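UL37 (Suid herpesvirus 1, PDB 4K70) is an inner tegument protein that probably acts in control of viral trafficking, its N-terminal half being mainly helical and metal-binding. Local coordinates at residues Pro151-Pro156 against Ser332-Val337. Numbering follows the deposited sequence.
Sequences PRVVPP and SPLQVV
Leu-334, in the first turn of helix 333-342, illustrates how a single branched side chain can seat a helix start against an extended, proline-rich linker. With CG anti to the backbone N (chi1 172°), it reaches out to residues 151-156, where its two methyls diverge. CD1 meets CG1 of Val-153 at 3.6 Å, the two side chains roughly perpendicular. CD2 lies alongside the ring of Pro-155, 3.8 Å from its CG. Pro-156 engages the root of the same leucine: its CD stands 4.0 Å from Leu-334 CB, while its CG touches CB of Pro-333 at 3.6 Å, the two rings overlapping but running opposite ways. Pro-333 opens the helix directly after Ser-332, the N-cap, whose OG accepts a weak but nearly straight bond (166°) from Gln-335 N. Outside the two segments, Leu-385 of helix 366-385 packs on Pro-156, and Leu-192 and Arg-199 of helix 191-201 touch Val-153, so the linker also meets these two helices. Val-153 belongs to a sodium site, the ion about 4 Å from its side chain. All side-chain contacts between the segments are apolar, implying van der Waals packing with a hydrophobic contribution probably strongest where Pro-156 and Pro-333 are buried and weaker toward the more open Val-153; the rigid proline rings would be expected to lose little conformational freedom on packing.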
ATOM      1  N   PRO A 151      16.647  -5.008 -11.286  1.00 39.72           N
ATOM      2  CA  PRO A 151      16.012  -3.773 -10.800  1.00 40.33           C
ATOM      3  C   PRO A 151      14.807  -3.343 -11.628  1.00 42.51           C
ATOM      4  O   PRO A 151      14.815  -2.249 -12.219  1.00 41.98           O
ATOM      5  CB  PRO A 151      17.136  -2.730 -10.913  1.00 37.50           C
ATOM      6  CG  PRO A 151      17.994  -3.227 -12.024  1.00 42.53           C
ATOM      7  CD  PRO A 151      17.940  -4.747 -11.944  1.00 41.59           C
ATOM      8  N   ARG A 152      13.780  -4.186 -11.650  1.00 36.75           N
ATOM      9  CA  ARG A 152      12.564  -3.894 -12.391  1.00 40.09           C
ATOM     10  C   ARG A 152      11.751  -2.784 -11.725  1.00 39.43           C
ATOM     11  O   ARG A 152      11.474  -2.830 -10.523  1.00 37.18           O
ATOM     12  CB  ARG A 152      11.704  -5.157 -12.574  1.00 41.25           C
ATOM     13  CG  ARG A 152      10.584  -4.951 -13.619  1.00 51.32           C
ATOM     14  CD  ARG A 152       9.895  -6.246 -14.062  1.00 59.46           C
ATOM     15  NE  ARG A 152       9.387  -7.033 -12.942  1.00 64.14           N
ATOM     16  CZ  ARG A 152      10.025  -8.077 -12.418  1.00 68.76           C
ATOM     17  NH1 ARG A 152      11.192  -8.463 -12.925  1.00 61.30           N
ATOM     18  NH2 ARG A 152       9.493  -8.743 -11.394  1.00 68.37           N
ATOM     19  N   VAL A 153      11.380  -1.783 -12.520  1.00 39.08           N
ATOM     20  CA  VAL A 153      10.562  -0.678 -12.047  1.00 36.99           C
ATOM     21  C   VAL A 153       9.094  -0.962 -12.350  1.00 41.54           C
ATOM     22  O   VAL A 153       8.693  -1.047 -13.510  1.00 40.37           O
ATOM     23  CB  VAL A 153      10.980   0.646 -12.704  1.00 39.34           C
ATOM     24  CG1 VAL A 153      10.024   1.762 -12.304  1.00 36.16           C
ATOM     25  CG2 VAL A 153      12.418   0.992 -12.324  1.00 35.45           C
ATOM     26  N   VAL A 154       8.299  -1.125 -11.297  1.00 38.31           N
ATOM     27  CA  VAL A 154       6.888  -1.456 -11.445  1.00 37.91           C
ATOM     28  C   VAL A 154       5.995  -0.315 -10.954  1.00 34.79           C
ATOM     29  O   VAL A 154       6.202   0.214  -9.860  1.00 33.62           O
ATOM     30  CB  VAL A 154       6.536  -2.712 -10.632  1.00 36.99           C
ATOM     31  CG1 VAL A 154       5.094  -3.091 -10.866  1.00 36.51           C
ATOM     32  CG2 VAL A 154       7.472  -3.865 -10.988  1.00 38.30           C
ATOM     33  N   PRO A 155       4.990   0.066 -11.753  1.00 34.82           N
ATOM     34  CA  PRO A 155       4.054   1.072 -11.235  1.00 32.85           C
ATOM     35  C   PRO A 155       3.302   0.497 -10.040  1.00 35.20           C
ATOM     36  O   PRO A 155       2.802  -0.615 -10.135  1.00 36.96           O
ATOM     37  CB  PRO A 155       3.096   1.302 -12.405  1.00 35.74           C
ATOM     38  CG  PRO A 155       3.848   0.801 -13.634  1.00 34.47           C
ATOM     39  CD  PRO A 155       4.695  -0.325 -13.145  1.00 32.58           C
ATOM     40  N   PRO A 156       3.243   1.233  -8.919  1.00 33.87           N
ATOM     41  CA  PRO A 156       2.554   0.764  -7.711  1.00 35.75           C
ATOM     42  C   PRO A 156       1.119   0.286  -7.979  1.00 36.06           C
ATOM     43  O   PRO A 156       0.604  -0.594  -7.290  1.00 36.02           O
ATOM     44  CB  PRO A 156       2.539   2.014  -6.837  1.00 31.31           C
ATOM     45  CG  PRO A 156       3.794   2.714  -7.216  1.00 32.24           C
ATOM     46  CD  PRO A 156       3.881   2.542  -8.703  1.00 31.91           C
ATOM     47  N   SER A 332       0.835  10.363 -10.809  1.00 26.21           N
ATOM     48  CA  SER A 332       0.763   8.991 -10.305  1.00 29.21           C
ATOM     49  C   SER A 332       1.946   8.774  -9.404  1.00 24.47           C
ATOM     50  O   SER A 332       2.892   9.546  -9.452  1.00 25.08           O
ATOM     51  CB  SER A 332       0.807   7.976 -11.453  1.00 30.06           C
ATOM     52  OG  SER A 332       2.087   7.956 -12.077  1.00 28.15           O
ATOM     53  N   PRO A 333       1.894   7.717  -8.580  1.00 22.54           N
ATOM     54  CA  PRO A 333       2.996   7.343  -7.692  1.00 24.06           C
ATOM     55  C   PRO A 333       4.265   7.078  -8.466  1.00 24.99           C
ATOM     56  O   PRO A 333       5.317   7.516  -8.023  1.00 22.12           O
ATOM     57  CB  PRO A 333       2.513   6.037  -7.059  1.00 25.36           C
ATOM     58  CG  PRO A 333       1.022   6.104  -7.153  1.00 28.57           C
ATOM     59  CD  PRO A 333       0.691   6.891  -8.367  1.00 23.50           C
ATOM     60  N   LEU A 334       4.188   6.368  -9.589  1.00 18.25           N
ATOM     61  CA  LEU A 334       5.412   6.019 -10.305  1.00 20.21           C
ATOM     62  C   LEU A 334       6.094   7.287 -10.784  1.00 25.44           C
ATOM     63  O   LEU A 334       7.292   7.468 -10.607  1.00 26.44           O
ATOM     64  CB  LEU A 334       5.136   5.094 -11.494  1.00 22.23           C
ATOM     65  CG  LEU A 334       6.370   4.858 -12.372  1.00 26.61           C
ATOM     66  CD1 LEU A 334       7.571   4.355 -11.557  1.00 26.83           C
ATOM     67  CD2 LEU A 334       6.069   3.904 -13.511  1.00 30.30           C
ATOM     68  N   GLN A 335       5.315   8.173 -11.390  1.00 24.21           N
ATOM     69  CA  GLN A 335       5.862   9.406 -11.934  1.00 23.47           C
ATOM     70  C   GLN A 335       6.594  10.238 -10.888  1.00 21.46           C
ATOM     71  O   GLN A 335       7.717  10.694 -11.118  1.00 20.77           O
ATOM     72  CB  GLN A 335       4.743  10.225 -12.584  1.00 23.45           C
ATOM     73  CG  GLN A 335       4.184   9.561 -13.845  1.00 30.60           C
ATOM     74  CD  GLN A 335       2.953  10.269 -14.398  1.00 35.08           C
ATOM     75  OE1 GLN A 335       2.668  11.407 -14.045  1.00 29.46           O
ATOM     76  NE2 GLN A 335       2.214   9.583 -15.264  1.00 38.12           N
ATOM     77  N   VAL A 336       5.966  10.440  -9.739  1.00 19.75           N
ATOM     78  CA  VAL A 336       6.542  11.343  -8.760  1.00 20.29           C
ATOM     79  C   VAL A 336       7.755  10.686  -8.086  1.00 22.09           C
ATOM     80  O   VAL A 336       8.780  11.332  -7.895  1.00 21.51           O
ATOM     81  CB  VAL A 336       5.496  11.848  -7.723  1.00 20.66           C
ATOM     82  CG1 VAL A 336       4.973  10.697  -6.865  1.00 22.72           C
ATOM     83  CG2 VAL A 336       6.112  12.947  -6.827  1.00 20.39           C
ATOM     84  N   VAL A 337       7.653   9.399  -7.756  1.00 19.18           N
ATOM     85  CA  VAL A 337       8.780   8.703  -7.140  1.00 19.39           C
ATOM     86  C   VAL A 337       9.964   8.597  -8.095  1.00 20.56           C
ATOM     87  O   VAL A 337      11.107   8.723  -7.682  1.00 19.08           O
ATOM     88  CB  VAL A 337       8.385   7.304  -6.647  1.00 21.06           C
ATOM     89  CG1 VAL A 337       9.592   6.624  -6.021  1.00 19.45           C
ATOM     90  CG2 VAL A 337       7.242   7.418  -5.656  1.00 19.83           C
TER